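Local coordinates for 3-carboxy-cis,cis-muconate cycloisomerase (Acinetobacter calcoaceticus, PDB 1Q5N), which is a cycloisomerase of the fumarase/aspartase-like lyase family, a mostly helical enzyme that assembles from four copies of the same chain, at residues L305-S308 and I309-M313. Sequence-based numbering, arbitrary orientation.
Sequences LMSS and IYQSM
S308 and S312, four residues apart, are joined twice: through the backbone, where N of S312 donates to O of S308 at 3.0 Å, and through a water. That water lies 2.9 Å from OG of S308 and gives a hydrogen bond to OG of S312, also 2.9 Å long. With OG anti to N (chi1 179°) and beside the carbonyl carbon, the S308 hydroxyl leans partly toward the S312 side, where the water sits. Serine suits both places, being small, with a hydroxyl that can bond both the water and a neighbour: OG of S308 to ND2 of N300 of the third subunit, and OG of S312 to O of A323.

The first of the four i to i+4 bonds runs from N of I309 to O of L305 at 3.0 Å, with the donor in the carbonyl plane. The I309 branch CG2 lies 3.6 Å from O of M306 and 4.4 Å from SD of M306, a loose apolar touch; both side chains are apolar and suit the buried space between helices.

M306 meets Y310 as well. Y310 N donates almost straight to M306 O (168° at the hydrogen), and the same oxygen lies at the edge of the tyrosine ring, 3.2 Å from CD2. SD of M306 lies 4.4 Å from CE2, the ring atom next to CD2. Tyrosine fits here because its long ring carries a hydroxyl that reaches O of S242 in the second subunit.

This C-terminal part of helix 290-311 packs L305, M306 and I309 against helix 323-351 and M306 and Y310 against helix 235-261, with other subunits meeting the same buried helix within the tetramer's helical core.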
loop_
_atom_site.group_PDB
_atom_site.type_symbol
_atom_site.label_atom_id
_atom_site.label_comp_id
_atom_site.label_asym_id
_atom_site.label_seq_id
_atom_site.Cartn_x
_atom_site.Cartn_y
_atom_site.Cartn_z
ATOM N N LEU A 305 0.828 1.278 6.163
ATOM C CA LEU A 305 0.349 0.346 7.183
ATOM C C LEU A 305 -1.174 0.049 7.011
ATOM O O LEU A 305 -1.640 -1.071 7.376
ATOM C CB LEU A 305 0.627 0.890 8.581
ATOM C CG LEU A 305 2.129 0.981 8.876
ATOM C CD1 LEU A 305 2.318 1.822 10.123
ATOM C CD2 LEU A 305 2.747 -0.417 9.077
ATOM N N MET A 306 -1.922 1.015 6.451
ATOM C CA MET A 306 -3.348 0.828 6.226
ATOM C C MET A 306 -3.547 -0.317 5.219
ATOM O O MET A 306 -4.486 -1.119 5.379
ATOM C CB MET A 306 -4.019 2.086 5.636
ATOM C CG MET A 306 -4.377 3.201 6.614
ATOM S SD MET A 306 -5.450 2.634 7.967
ATOM C CE MET A 306 -4.369 2.906 9.136
ATOM N N SER A 307 -2.697 -0.368 4.183
ATOM C CA SER A 307 -2.806 -1.425 3.186
ATOM C C SER A 307 -2.718 -2.776 3.925
ATOM O O SER A 307 -3.526 -3.678 3.729
ATOM C CB SER A 307 -1.689 -1.292 2.149
ATOM O OG SER A 307 -1.250 -2.555 1.684
ATOM N N SER A 308 -1.759 -2.877 4.828
ATOM C CA SER A 308 -1.574 -4.078 5.593
ATOM C C SER A 308 -2.763 -4.523 6.515
ATOM O O SER A 308 -3.169 -5.709 6.518
ATOM C CB SER A 308 -0.319 -3.926 6.444
ATOM O OG SER A 308 -0.137 -5.082 7.206
ATOM N N ILE A 309 -3.307 -3.567 7.270
ATOM C CA ILE A 309 -4.358 -3.823 8.205
ATOM C C ILE A 309 -5.608 -4.248 7.403
ATOM O O ILE A 309 -6.314 -5.178 7.825
ATOM C CB ILE A 309 -4.493 -2.565 9.149
ATOM C CG1 ILE A 309 -4.624 -3.018 10.598
ATOM C CG2 ILE A 309 -5.611 -1.730 8.790
ATOM C CD1 ILE A 309 -5.662 -4.010 10.744
ATOM N N TYR A 310 -5.861 -3.620 6.242
ATOM C CA TYR A 310 -6.972 -4.033 5.386
ATOM C C TYR A 310 -6.762 -5.436 4.773
ATOM O O TYR A 310 -7.727 -6.193 4.691
ATOM C CB TYR A 310 -7.211 -3.019 4.274
ATOM C CG TYR A 310 -8.144 -1.893 4.710
ATOM C CD1 TYR A 310 -9.543 -2.058 4.694
ATOM C CD2 TYR A 310 -7.618 -0.676 5.204
ATOM C CE1 TYR A 310 -10.386 -1.055 5.160
ATOM C CE2 TYR A 310 -8.461 0.331 5.676
ATOM C CZ TYR A 310 -9.826 0.143 5.649
ATOM O OH TYR A 310 -10.612 1.156 6.103
ATOM N N GLN A 311 -5.544 -5.789 4.327
ATOM C CA GLN A 311 -5.329 -7.153 3.820
ATOM C C GLN A 311 -5.604 -8.150 4.988
ATOM O O GLN A 311 -6.079 -9.240 4.759
ATOM C CB GLN A 311 -3.884 -7.448 3.412
ATOM C CG GLN A 311 -3.292 -6.831 2.202
ATOM C CD GLN A 311 -1.776 -7.198 2.159
ATOM O OE1 GLN A 311 -1.449 -8.392 2.057
ATOM N NE2 GLN A 311 -0.871 -6.186 2.273
ATOM N N SER A 312 -5.280 -7.783 6.228
ATOM C CA SER A 312 -5.511 -8.668 7.345
ATOM C C SER A 312 -6.965 -9.095 7.607
ATOM O O SER A 312 -7.210 -9.956 8.452
ATOM C CB SER A 312 -4.915 -8.087 8.631
ATOM O OG SER A 312 -3.539 -8.413 8.704
ATOM N N MET A 313 -7.920 -8.492 6.906
ATOM C CA MET A 313 -9.332 -8.893 7.053
ATOM C C MET A 313 -9.576 -10.258 6.452
ATOM O O MET A 313 -10.512 -10.947 6.859
ATOM C CB MET A 313 -10.259 -7.891 6.343
ATOM C CG MET A 313 -10.127 -6.537 7.013
ATOM S SD MET A 313 -11.597 -5.665 7.133
ATOM C CE MET A 313 -12.640 -6.814 8.024
HETATM O O HOH W 1 -1.926 -6.051 9.323
#